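Local coordinates for protein paenibacillus xanthan lyase (Paenibacillus, PDB 6F2P) that probably cleaves the bacterial polysaccharide xanthan by lyase (elimination) chemistry, as a multidomain, calcium-binding member of polysaccharide lyase family 8, at residues 484-489 against 493-498; 616-621 against 629-634; 637-642 against 647-652; 643-648 against 665-670; 680-685 against 689-694. All blocks are in the same frame, centred on the assembly; numbering follows the deposited sequence.

Contact 1. Residues 484-489 against 493-498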
# COMPACT_ATOMS: atom_id res chain seq x y z
N LYS A 484 5.70 6.27 -13.21
CA LYS A 484 6.90 6.65 -12.49
C LYS A 484 7.27 5.54 -11.53
O LYS A 484 6.42 5.05 -10.77
CB LYS A 484 6.65 7.95 -11.73
CG LYS A 484 6.10 9.07 -12.60
CD LYS A 484 5.48 10.20 -11.77
CE LYS A 484 6.51 10.88 -10.86
NZ LYS A 484 7.53 11.66 -11.61
N SER A 485 8.54 5.13 -11.56
CA SER A 485 9.00 4.05 -10.71
C SER A 485 10.25 4.46 -9.94
O SER A 485 11.07 5.23 -10.44
CB SER A 485 9.28 2.79 -11.53
OG SER A 485 8.08 2.26 -12.07
N TRP A 486 10.38 3.96 -8.73
CA TRP A 486 11.56 4.25 -7.93
C TRP A 486 12.22 2.94 -7.48
O TRP A 486 11.53 1.98 -7.14
CB TRP A 486 11.20 5.15 -6.75
CG TRP A 486 10.61 6.48 -7.15
CD1 TRP A 486 11.30 7.65 -7.35
CD2 TRP A 486 9.23 6.77 -7.40
NE1 TRP A 486 10.42 8.66 -7.71
CE2 TRP A 486 9.15 8.14 -7.74
CE3 TRP A 486 8.06 6.01 -7.36
CZ2 TRP A 486 7.93 8.77 -8.05
CZ3 TRP A 486 6.85 6.64 -7.67
CH2 TRP A 486 6.80 8.00 -8.01
N PHE A 487 13.55 2.90 -7.52
CA PHE A 487 14.29 1.68 -7.22
C PHE A 487 15.36 2.03 -6.22
O PHE A 487 16.32 2.71 -6.54
CB PHE A 487 14.89 1.08 -8.50
CG PHE A 487 13.88 0.81 -9.57
CD1 PHE A 487 13.39 1.84 -10.37
CD2 PHE A 487 13.39 -0.48 -9.78
CE1 PHE A 487 12.45 1.60 -11.35
CE2 PHE A 487 12.44 -0.73 -10.76
CZ PHE A 487 11.97 0.31 -11.55
N MET A 488 15.16 1.56 -5.00
CA MET A 488 15.93 2.06 -3.87
C MET A 488 16.84 0.98 -3.32
O MET A 488 16.36 0.01 -2.74
CB MET A 488 14.96 2.58 -2.82
CG MET A 488 14.14 3.77 -3.32
SD MET A 488 12.46 3.91 -2.69
CE MET A 488 11.58 2.72 -3.70
N PHE A 489 18.15 1.13 -3.51
CA PHE A 489 19.10 0.08 -3.16
C PHE A 489 19.98 0.45 -1.97
O PHE A 489 19.49 1.04 -1.01
CB PHE A 489 19.95 -0.32 -4.37
CG PHE A 489 19.14 -0.82 -5.54
CD1 PHE A 489 18.43 -2.01 -5.44
CD2 PHE A 489 19.08 -0.11 -6.72
CE1 PHE A 489 17.67 -2.49 -6.52
CE2 PHE A 489 18.33 -0.57 -7.80
CZ PHE A 489 17.63 -1.76 -7.70
N ILE A 493 19.33 5.65 -5.60
CA ILE A 493 17.93 5.55 -5.97
C ILE A 493 17.79 5.74 -7.47
O ILE A 493 18.25 6.74 -8.01
CB ILE A 493 17.07 6.61 -5.27
CG1 ILE A 493 17.11 6.42 -3.76
CG2 ILE A 493 15.64 6.53 -5.77
CD1 ILE A 493 17.79 7.55 -3.04
N VAL A 494 17.18 4.78 -8.15
CA VAL A 494 16.95 4.95 -9.57
C VAL A 494 15.51 5.37 -9.78
O VAL A 494 14.59 4.76 -9.22
CB VAL A 494 17.24 3.66 -10.36
CG1 VAL A 494 16.98 3.88 -11.85
CG2 VAL A 494 18.67 3.18 -10.12
N ALA A 495 15.31 6.42 -10.57
CA ALA A 495 13.98 6.91 -10.89
C ALA A 495 13.73 6.77 -12.39
O ALA A 495 14.53 7.24 -13.20
CB ALA A 495 13.82 8.37 -10.46
N LEU A 496 12.63 6.11 -12.74
CA LEU A 496 12.29 5.90 -14.14
C LEU A 496 10.89 6.41 -14.44
O LEU A 496 9.98 6.30 -13.62
CB LEU A 496 12.32 4.41 -14.49
CG LEU A 496 13.63 3.64 -14.33
CD1 LEU A 496 13.45 2.25 -14.93
CD2 LEU A 496 14.79 4.37 -14.99
N GLY A 497 10.73 6.96 -15.64
CA GLY A 497 9.42 7.37 -16.09
C GLY A 497 9.24 7.01 -17.55
O GLY A 497 10.19 7.05 -18.33
N SER A 498 8.01 6.66 -17.91
CA SER A 498 7.67 6.39 -19.29
C SER A 498 6.16 6.46 -19.38
O SER A 498 5.48 6.61 -18.36
CB SER A 498 8.11 4.99 -19.69
OG SER A 498 7.29 4.04 -19.04

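Contact 2. Residues 616-621 against 629-634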
# COMPACT_ATOMS: atom_id res chain seq x y z
N SER A 616 14.90 9.03 -17.05
CA SER A 616 15.61 8.16 -16.13
C SER A 616 16.72 8.97 -15.50
O SER A 616 17.37 9.77 -16.17
CB SER A 616 16.18 6.94 -16.85
OG SER A 616 17.19 7.31 -17.77
N TYR A 617 16.92 8.78 -14.20
CA TYR A 617 18.04 9.37 -13.48
C TYR A 617 18.29 8.58 -12.21
O TYR A 617 17.44 7.79 -11.78
CB TYR A 617 17.81 10.86 -13.17
CG TYR A 617 16.62 11.16 -12.28
CD1 TYR A 617 15.33 11.22 -12.80
CD2 TYR A 617 16.78 11.41 -10.92
CE1 TYR A 617 14.24 11.51 -11.99
CE2 TYR A 617 15.69 11.70 -10.10
CZ TYR A 617 14.43 11.74 -10.65
OH TYR A 617 13.34 12.02 -9.85
N VAL A 618 19.47 8.77 -11.62
CA VAL A 618 19.88 8.01 -10.45
C VAL A 618 20.36 8.97 -9.39
O VAL A 618 21.28 9.75 -9.63
CB VAL A 618 21.06 7.08 -10.77
CG1 VAL A 618 21.57 6.42 -9.51
CG2 VAL A 618 20.66 6.03 -11.81
N LEU A 619 19.74 8.92 -8.21
CA LEU A 619 20.20 9.75 -7.10
C LEU A 619 21.38 9.07 -6.43
O LEU A 619 21.31 7.89 -6.07
CB LEU A 619 19.08 9.99 -6.09
CG LEU A 619 17.90 10.82 -6.60
CD1 LEU A 619 16.86 11.03 -5.48
CD2 LEU A 619 18.38 12.15 -7.15
N LEU A 620 22.46 9.82 -6.25
CA LEU A 620 23.66 9.31 -5.61
C LEU A 620 24.02 10.20 -4.43
O LEU A 620 24.90 11.05 -4.54
CB LEU A 620 24.81 9.27 -6.62
CG LEU A 620 24.60 8.35 -7.82
CD1 LEU A 620 25.69 8.55 -8.87
CD2 LEU A 620 24.54 6.88 -7.40
N PRO A 621 23.33 10.01 -3.29
CA PRO A 621 23.57 10.88 -2.13
C PRO A 621 24.96 10.69 -1.54
O PRO A 621 25.54 9.61 -1.67
CB PRO A 621 22.51 10.43 -1.12
CG PRO A 621 21.48 9.71 -1.91
CD PRO A 621 22.23 9.07 -3.05
N ALA A 629 31.26 10.85 -10.73
CA ALA A 629 31.85 10.57 -12.03
C ALA A 629 32.19 9.09 -12.14
O ALA A 629 31.89 8.43 -13.15
CB ALA A 629 33.08 11.42 -12.23
N SER A 630 32.80 8.56 -11.09
CA SER A 630 33.23 7.16 -11.09
C SER A 630 32.05 6.21 -11.28
O SER A 630 32.13 5.24 -12.04
CB SER A 630 33.99 6.85 -9.80
OG SER A 630 34.33 5.48 -9.74
N TYR A 631 30.94 6.51 -10.60
CA TYR A 631 29.71 5.73 -10.75
C TYR A 631 29.20 5.81 -12.18
O TYR A 631 28.78 4.80 -12.75
CB TYR A 631 28.64 6.24 -9.77
CG TYR A 631 27.42 5.34 -9.61
CD1 TYR A 631 26.39 5.34 -10.54
CD2 TYR A 631 27.28 4.53 -8.48
CE1 TYR A 631 25.27 4.54 -10.38
CE2 TYR A 631 26.16 3.73 -8.31
CZ TYR A 631 25.16 3.73 -9.26
OH TYR A 631 24.05 2.92 -9.09
N ALA A 632 29.23 7.00 -12.77
CA ALA A 632 28.73 7.17 -14.13
C ALA A 632 29.51 6.33 -15.13
O ALA A 632 28.94 5.82 -16.09
CB ALA A 632 28.75 8.62 -14.53
N ALA A 633 30.81 6.16 -14.89
CA ALA A 633 31.65 5.39 -15.81
C ALA A 633 31.34 3.90 -15.77
O ALA A 633 31.33 3.22 -16.80
CB ALA A 633 33.12 5.62 -15.49
N THR A 634 31.11 3.39 -14.56
CA THR A 634 30.79 1.99 -14.37
C THR A 634 29.66 1.89 -13.35
O THR A 634 29.89 1.68 -12.16
CB THR A 634 32.04 1.18 -13.93
OG1 THR A 634 32.69 1.84 -12.84
CG2 THR A 634 33.04 1.09 -15.07

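Contact 3. Residues 637-642 against 647-652. With CA (calcium ion), chain B.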
# COMPACT_ATOMS: atom_id res chain seq x y z
N ILE A 637 24.13 -0.08 -11.44
CA ILE A 637 22.76 -0.46 -11.83
C ILE A 637 22.63 -0.66 -13.34
O ILE A 637 23.36 -0.06 -14.12
CB ILE A 637 21.70 0.57 -11.36
CG1 ILE A 637 21.97 1.94 -11.99
CG2 ILE A 637 21.66 0.67 -9.83
CD1 ILE A 637 21.03 2.28 -13.13
N SER A 638 21.68 -1.49 -13.74
CA SER A 638 21.39 -1.68 -15.16
C SER A 638 19.89 -1.63 -15.41
O SER A 638 19.13 -2.40 -14.84
CB SER A 638 21.97 -2.99 -15.67
OG SER A 638 23.38 -2.94 -15.58
N ILE A 639 19.47 -0.70 -16.25
CA ILE A 639 18.06 -0.57 -16.53
C ILE A 639 17.71 -1.62 -17.57
O ILE A 639 18.21 -1.59 -18.69
CB ILE A 639 17.72 0.87 -16.98
CG1 ILE A 639 17.96 1.83 -15.82
CG2 ILE A 639 16.28 0.96 -17.45
CD1 ILE A 639 17.99 3.28 -16.21
N LEU A 640 16.88 -2.58 -17.17
CA LEU A 640 16.54 -3.71 -18.01
C LEU A 640 15.49 -3.31 -19.02
O LEU A 640 15.48 -3.81 -20.15
CB LEU A 640 16.03 -4.88 -17.16
CG LEU A 640 16.99 -5.32 -16.05
CD1 LEU A 640 16.42 -6.50 -15.28
CD2 LEU A 640 18.37 -5.65 -16.59
N GLU A 641 14.60 -2.42 -18.60
CA GLU A 641 13.52 -1.92 -19.44
C GLU A 641 12.94 -0.69 -18.80
O GLU A 641 12.91 -0.58 -17.58
CB GLU A 641 12.41 -2.97 -19.58
CG GLU A 641 11.25 -2.54 -20.48
CD GLU A 641 10.28 -3.67 -20.75
OE1 GLU A 641 9.23 -3.43 -21.39
OE2 GLU A 641 10.56 -4.81 -20.32
N ASN A 642 12.50 0.25 -19.63
CA ASN A 642 11.76 1.40 -19.15
C ASN A 642 10.70 1.76 -20.18
O ASN A 642 10.90 2.63 -21.03
CB ASN A 642 12.71 2.56 -18.90
CG ASN A 642 11.99 3.82 -18.49
OD1 ASN A 642 10.90 3.77 -17.93
ND2 ASN A 642 12.59 4.96 -18.78
N GLN A 647 8.93 -1.57 -16.00
CA GLN A 647 10.09 -0.76 -15.68
C GLN A 647 10.93 -1.58 -14.72
O GLN A 647 10.47 -1.97 -13.65
CB GLN A 647 9.67 0.57 -15.03
CG GLN A 647 8.88 1.46 -15.98
CD GLN A 647 8.31 2.68 -15.30
OE1 GLN A 647 7.40 2.58 -14.48
NE2 GLN A 647 8.84 3.85 -15.66
N ALA A 648 12.17 -1.86 -15.11
CA ALA A 648 12.98 -2.77 -14.33
C ALA A 648 14.43 -2.31 -14.21
O ALA A 648 15.02 -1.83 -15.18
CB ALA A 648 12.89 -4.17 -14.90
N VAL A 649 14.97 -2.47 -13.01
CA VAL A 649 16.34 -2.09 -12.71
C VAL A 649 17.00 -3.18 -11.87
O VAL A 649 16.39 -3.74 -10.95
CB VAL A 649 16.39 -0.75 -11.94
CG1 VAL A 649 17.83 -0.41 -11.52
CG2 VAL A 649 15.79 0.35 -12.78
N LYS A 650 18.24 -3.51 -12.21
CA LYS A 650 19.03 -4.46 -11.45
C LYS A 650 20.28 -3.77 -10.89
O LYS A 650 20.99 -3.10 -11.62
CB LYS A 650 19.43 -5.66 -12.32
CG LYS A 650 20.50 -6.58 -11.70
CD LYS A 650 20.51 -7.96 -12.34
CE LYS A 650 21.43 -8.93 -11.59
NZ LYS A 650 21.30 -10.36 -12.05
N GLU A 651 20.51 -3.91 -9.59
CA GLU A 651 21.75 -3.45 -9.00
C GLU A 651 22.71 -4.63 -9.05
O GLU A 651 22.50 -5.63 -8.35
CB GLU A 651 21.52 -3.02 -7.55
CG GLU A 651 22.43 -1.90 -7.07
CD GLU A 651 23.75 -2.40 -6.50
OE1 GLU A 651 24.55 -1.54 -6.05
OE2 GLU A 651 24.00 -3.63 -6.48
N THR A 652 23.75 -4.52 -9.86
CA THR A 652 24.60 -5.68 -10.18
C THR A 652 25.60 -6.06 -9.09
O THR A 652 26.19 -7.14 -9.16
CB THR A 652 25.35 -5.48 -11.50
OG1 THR A 652 26.21 -4.33 -11.40
CG2 THR A 652 24.36 -5.30 -12.65
CA CA B . 24.96 0.37 -4.98

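Contact 4. Residues 643-648 against 665-670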
# COMPACT_ATOMS: atom_id res chain seq x y z
N SER A 643 9.57 1.04 -20.12
CA SER A 643 8.49 1.24 -21.06
C SER A 643 7.17 1.31 -20.32
O SER A 643 7.13 1.23 -19.09
CB SER A 643 8.43 0.09 -22.06
OG SER A 643 7.92 -1.08 -21.44
N SER A 644 6.08 1.44 -21.08
CA SER A 644 4.75 1.50 -20.50
C SER A 644 4.26 0.10 -20.12
O SER A 644 3.19 -0.08 -19.55
CB SER A 644 3.78 2.14 -21.50
OG SER A 644 3.67 1.34 -22.66
N SER A 645 5.06 -0.91 -20.44
CA SER A 645 4.66 -2.27 -20.15
C SER A 645 5.32 -2.72 -18.86
O SER A 645 4.72 -3.46 -18.07
CB SER A 645 4.99 -3.21 -21.32
OG SER A 645 4.54 -4.53 -21.05
N ALA A 646 6.56 -2.27 -18.65
CA ALA A 646 7.29 -2.59 -17.43
C ALA A 646 8.47 -1.67 -17.24
O ALA A 646 8.97 -1.08 -18.21
CB ALA A 646 7.76 -4.05 -17.46
N GLN A 647 8.93 -1.57 -16.00
CA GLN A 647 10.09 -0.76 -15.68
C GLN A 647 10.93 -1.58 -14.72
O GLN A 647 10.47 -1.97 -13.65
CB GLN A 647 9.67 0.57 -15.03
CG GLN A 647 8.88 1.46 -15.98
CD GLN A 647 8.31 2.68 -15.30
OE1 GLN A 647 7.40 2.58 -14.48
NE2 GLN A 647 8.84 3.85 -15.66
N ALA A 648 12.17 -1.86 -15.11
CA ALA A 648 12.98 -2.77 -14.33
C ALA A 648 14.43 -2.31 -14.21
O ALA A 648 15.02 -1.83 -15.18
CB ALA A 648 12.89 -4.17 -14.90
N GLU A 665 -1.61 -8.52 -18.50
CA GLU A 665 -1.36 -9.53 -19.52
C GLU A 665 0.00 -10.14 -19.22
O GLU A 665 0.82 -9.52 -18.54
CB GLU A 665 -1.38 -8.90 -20.92
CG GLU A 665 -0.43 -7.73 -21.09
CD GLU A 665 -0.40 -7.17 -22.52
OE1 GLU A 665 -1.26 -6.33 -22.86
OE2 GLU A 665 0.50 -7.57 -23.30
N PRO A 666 0.24 -11.38 -19.70
CA PRO A 666 1.57 -11.99 -19.58
C PRO A 666 2.68 -11.08 -20.10
O PRO A 666 2.60 -10.61 -21.24
CB PRO A 666 1.45 -13.23 -20.46
CG PRO A 666 0.03 -13.63 -20.30
CD PRO A 666 -0.75 -12.33 -20.22
N THR A 667 3.69 -10.84 -19.27
CA THR A 667 4.75 -9.88 -19.57
C THR A 667 6.09 -10.37 -19.03
O THR A 667 6.18 -10.82 -17.89
CB THR A 667 4.43 -8.50 -18.95
OG1 THR A 667 3.19 -8.01 -19.47
CG2 THR A 667 5.51 -7.50 -19.28
N THR A 668 7.13 -10.29 -19.86
CA THR A 668 8.44 -10.82 -19.48
C THR A 668 9.53 -9.76 -19.54
O THR A 668 9.71 -9.11 -20.56
CB THR A 668 8.86 -12.02 -20.40
OG1 THR A 668 7.86 -13.05 -20.37
CG2 THR A 668 10.20 -12.59 -19.97
N VAL A 669 10.26 -9.59 -18.44
CA VAL A 669 11.45 -8.75 -18.42
C VAL A 669 12.50 -9.37 -17.49
O VAL A 669 12.16 -9.87 -16.41
CB VAL A 669 11.15 -7.29 -17.99
CG1 VAL A 669 10.60 -7.25 -16.58
CG2 VAL A 669 12.40 -6.42 -18.09
N GLY A 670 13.76 -9.36 -17.90
CA GLY A 670 14.79 -10.04 -17.15
C GLY A 670 14.46 -11.53 -17.13
O GLY A 670 14.18 -12.12 -18.16
O HOH W 1 2.63 -5.46 -17.40

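Contact 5. Residues 680-685 against 689-694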
# COMPACT_ATOMS: atom_id res chain seq x y z
N VAL A 680 7.56 -6.37 -8.14
CA VAL A 680 8.34 -7.57 -7.87
C VAL A 680 9.79 -7.22 -7.58
O VAL A 680 10.35 -6.33 -8.22
CB VAL A 680 8.28 -8.53 -9.06
CG1 VAL A 680 9.08 -9.79 -8.80
CG2 VAL A 680 6.83 -8.85 -9.39
N MET A 681 10.39 -7.90 -6.61
CA MET A 681 11.82 -7.72 -6.34
C MET A 681 12.49 -9.07 -6.11
O MET A 681 11.95 -9.93 -5.42
CB MET A 681 12.03 -6.78 -5.15
CG MET A 681 13.49 -6.52 -4.80
SD MET A 681 13.76 -4.99 -3.87
CE MET A 681 13.65 -3.80 -5.20
N THR A 682 13.66 -9.27 -6.73
CA THR A 682 14.41 -10.52 -6.60
C THR A 682 15.78 -10.30 -5.95
O THR A 682 16.43 -9.28 -6.16
CB THR A 682 14.61 -11.21 -7.97
OG1 THR A 682 15.49 -10.43 -8.79
CG2 THR A 682 13.27 -11.41 -8.70
N LYS A 683 16.20 -11.28 -5.16
CA LYS A 683 17.56 -11.31 -4.62
C LYS A 683 18.20 -12.67 -4.94
O LYS A 683 17.68 -13.72 -4.56
CB LYS A 683 17.55 -11.07 -3.11
CG LYS A 683 18.85 -11.43 -2.40
CD LYS A 683 19.95 -10.41 -2.65
CE LYS A 683 21.33 -10.98 -2.29
NZ LYS A 683 22.32 -9.91 -1.92
N GLU A 684 19.31 -12.64 -5.67
CA GLU A 684 20.03 -13.86 -6.03
C GLU A 684 21.37 -13.98 -5.31
O GLU A 684 22.10 -13.01 -5.14
CB GLU A 684 20.25 -13.94 -7.54
CG GLU A 684 21.08 -15.14 -7.96
CD GLU A 684 21.06 -15.39 -9.46
OE1 GLU A 684 20.57 -14.53 -10.22
OE2 GLU A 684 21.55 -16.47 -9.87
N THR A 685 21.68 -15.19 -4.85
CA THR A 685 22.99 -15.51 -4.31
C THR A 685 23.44 -16.83 -4.94
O THR A 685 22.73 -17.41 -5.76
CB THR A 685 22.95 -15.68 -2.78
OG1 THR A 685 22.36 -16.94 -2.45
CG2 THR A 685 22.16 -14.56 -2.14
N PHE A 689 17.60 -18.15 -4.32
CA PHE A 689 16.95 -17.13 -5.13
C PHE A 689 15.64 -16.76 -4.45
O PHE A 689 14.78 -17.62 -4.24
CB PHE A 689 16.67 -17.68 -6.52
CG PHE A 689 16.40 -16.63 -7.53
CD1 PHE A 689 15.18 -16.00 -7.59
CD2 PHE A 689 17.38 -16.28 -8.45
CE1 PHE A 689 14.93 -15.02 -8.53
CE2 PHE A 689 17.14 -15.31 -9.39
CZ PHE A 689 15.92 -14.68 -9.44
N GLU A 690 15.50 -15.49 -4.10
CA GLU A 690 14.30 -15.05 -3.40
C GLU A 690 13.50 -14.06 -4.24
O GLU A 690 14.05 -13.20 -4.92
CB GLU A 690 14.67 -14.44 -2.05
CG GLU A 690 13.49 -13.88 -1.31
CD GLU A 690 13.89 -13.20 -0.01
OE1 GLU A 690 15.11 -13.04 0.24
OE2 GLU A 690 12.98 -12.82 0.75
N ILE A 691 12.18 -14.19 -4.18
CA ILE A 691 11.29 -13.30 -4.91
C ILE A 691 10.23 -12.68 -4.00
O ILE A 691 9.60 -13.36 -3.20
CB ILE A 691 10.59 -14.03 -6.06
CG1 ILE A 691 11.63 -14.61 -7.02
CG2 ILE A 691 9.65 -13.08 -6.80
CD1 ILE A 691 11.56 -16.11 -7.15
N SER A 692 10.04 -11.37 -4.13
CA SER A 692 9.00 -10.67 -3.38
C SER A 692 7.96 -10.12 -4.34
O SER A 692 8.30 -9.47 -5.33
CB SER A 692 9.60 -9.54 -2.55
OG SER A 692 8.63 -8.94 -1.72
N VAL A 693 6.69 -10.39 -4.06
CA VAL A 693 5.60 -9.97 -4.94
C VAL A 693 4.51 -9.22 -4.19
O VAL A 693 4.17 -9.59 -3.06
CB VAL A 693 4.95 -11.17 -5.63
CG1 VAL A 693 3.98 -10.72 -6.72
CG2 VAL A 693 6.00 -12.08 -6.20
N SER A 694 3.94 -8.19 -4.80
CA SER A 694 2.78 -7.52 -4.23
C SER A 694 1.85 -7.06 -5.33
O SER A 694 2.28 -6.88 -6.47
CB SER A 694 3.20 -6.32 -3.39
OG SER A 694 3.57 -5.23 -4.22

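Contact 1. Residues 484-489 against 493-498
F487 and L496 both hold CG beside the backbone N and anti to the carbonyl carbon (chi1 -56° and -60°), and with these torsions the two side chains cross at about a right angle on the same face of the strand pair. The phenylalanine does not sit over its direct partner V494 alone. Its CB lies 4.0 Å from V494 CB, while the ring runs on along the sheet until CE1 comes 3.8 Å from L496 CD1. V494 O meets this ring at the edge, in its plane. On the other face M488 CG rests 4.0 Å from I493 CG2. W486 CD1 is 4.1 Å from A495 CB, approached obliquely, and the indole packs also on L384. Strands 484-488 and 493-498 run antiparallel, their axes 4.6 Å apart. Four backbone bonds join them: S485 and L496 exchange one pair, F487 and V494 the other, with F487 N 2.7 Å from V494 O. Polar ends find partners in other strands: S485 OG bonds to Q647 OE1, and K484 NZ to T439 OG1. All the touching residues are buried, and I493 packs also on F380 and F382. The arrangement is a beta hairpin within the large antiparallel sheet of the super-sandwich domain of family 8 lyases, and D490, D491 and E492 in its connecting turn bind a calcium ion.

Contact 2. Residues 616-621 against 629-634
Y631 reaches from its helix to L620 with CG anti to the backbone N (chi1 -168°), and every carbon of its side chain from CB to CZ can be matched to a neighbour on strand 616-621. CB starts 3.9 Å from L620 CD1. CG and CD1 are each 3.7 Å from that same methyl, which therefore covers the root of the ring. The other methyl takes over farther out: L620 CD2 stands over the centre of one face, 3.5 Å from the centroid of the Y631 ring and only 7° off the ring normal, a CH-pi contact. CE2 and CZ of Y631 are both 3.7 Å from L620 CD2. CE1, on the other flank, also has V618 CG1 at 4.2 Å, approaching obliquely. At the tip the hydroxyl is hydrogen-bonded to E492 OE2, a carboxylate oxygen that also binds calcium, so the tyrosine is a second-shell residue of that site. A phenylalanine here would keep the ring face for L620, but would probably leave E492 OE2 without this mate and its carboxylate less firmly positioned beside the metal. The three touching residues are buried. Strand 613-621 is bonded on one side to strand 493-501 and on the other to strand 559-563; helix 625-633 lies over one face of it, touching it through Y631 at V618 and L620, while I637 of the following strand touches both V618 and Y631.

Contact 3. Residues 637-642 against 647-652
Q647 and N642 form the closest side-chain link of this hairpin, their two amide arms running alongside each other. Q647 NE2 gives its hydrogen to N642 OD1 at 3.1 Å and 170°; the two amide planes are only 16° apart, and the acceptor lies in the amide plane of Q647. The buried glutamine is also tied through OE1 to S485 OG and W662 NE1, and through NE2 to K483 O. An alanine in its place would lose all of these bonds and is likely to leave N642 OD1 and S485 OG without this mate, the N642 amide then held through ND2 and G497 O. In the same buried part I637 CB packs 4.0 Å from V649 CG1, and I637 CG2 is 3.8 Å from E651 CG. E651 binds calcium through OE1 at 2.2 Å, together with D490, D491, E492 and Q636. Between I639 and E641 the antiparallel register slips by one residue in a classic beta bulge: two successive residues, L640 and E641, share A648, whose carbonyl oxygen takes L640 N at 2.8 Å and, weakly, E641 N at 3.5 Å. A648 is itself buried, under V669 of strand 667-669. Looser are the residues toward solvent: L640 touches A648 CB through its own CB but is exposed, extended K650 leads its amine away from the partner strand, and S638 OG merely abuts T652 CG2.

Contact 4. Residues 643-648 against 665-670
T667 and V669 are the residues of 665-670 that reach across to S645, A646 and A648. E665, at the start, acts through its backbone: its carbonyl oxygen is 3.0 Å from T667 OG1, which donates from above the carbonyl plane. The threonine keeps OG1 beside the backbone N (chi1 -59°), which leaves CG2 anti to that N, consistent with the bond to E665 O holding the rotation. The methyl CG2 thereby comes to lie 3.6 Å from S645 OG. A water adds a looser link, 3.0 Å from S645 O and, weakly, 3.3 Å from T667 OG1. S645 itself is held by an ST turn, in which its N donates to S643 OG at 3.0 Å. The CB of T668 points away from segment 643-648, and its OG1 is bonded to T673 OG1. V669 turns back inward. Its CG2 is anti to the backbone N while CG1 stands between N and the carbonyl carbon (chi1 62°), an orientation that presents both methyls to the small side chains opposite. CG2 is 3.9 Å from A648 CB, and CG1 reaches A646 CB at 4.4 Å. V669 also touches L640 and E641 of strand 637-642 and I659 and F661 of strand 656-661. Strand 667-669, an outermost strand of a five-stranded sheet, thus packs on the sheet containing strand 646-651, the other layer of the beta-sandwich, here with V669 set between A646, A648, I659 and F661.

Contact 5. Residues 680-685 against 689-694
M681 and S692, then K683 and E690, exchange the four backbone hydrogen bonds that join these strands, each residue serving as both donor and acceptor. S692 N reaches M681 O at 2.7 Å, and M681 N is 2.9 Å from S692 O. In the second pair E690 N gives the straightest bond, 173° at 2.8 Å to K683 O. The outward-facing amides of V680, T682 and E684 bond to strand 656-661 or the loop just before it, those of F689 and I691 to strand 744-750, so neither strand is an edge. Among the side chains, buried S692 OG is met by T460 OG1, D461 O and K746 NZ, and K683 NZ by L654 O. E684 OE2 makes a long, weak ion pair with K710 NZ. The other carboxylate oxygen, E684 OE1, lies 3.6 Å from F689 CE2, at the ring edge and near its plane. An oxygen placed there faces the slightly positive rim of the phenylalanine, a weak but probably favourable contact. F689 gets there with CG anti to the backbone N (chi1 -162°), its ring leaning over the neighbouring strand so that CE1 also comes 3.9 Å from T682 CB. Farther along this face V680 CG1 and I691 CG2 lie side by side, 3.9 Å apart, and I691 and V693 reach F733 of the opposing sheet. This is a regular antiparallel beta hairpin at the heart of one sheet of the C-terminal beta-sandwich domain of a family 8 lyase.

In the fold
Contacts 1, 2 and 3 meet near one calcium ion, bound by D490, D491, E492, Q636 and E651: contact 3 supplies E651, while the side chains of F489 in contact 1 and Y631 in contact 2 come within about 5 Å of it. Contacts 1 and 2 share a sheet, with I493 O 2.7 Å from L619 N. Contacts 1 and 3, about 9 Å between centres, join the super-sandwich to the C-terminal beta-sandwich, where S485 OG lies 2.5 Å from Q647 OE1. Contact 4 reuses strand 646-651 from contact 3 and crosses to the facing sheet. Contact 5 lies in the same sheet as contact 3, centres about 14 Å apart, without touching it.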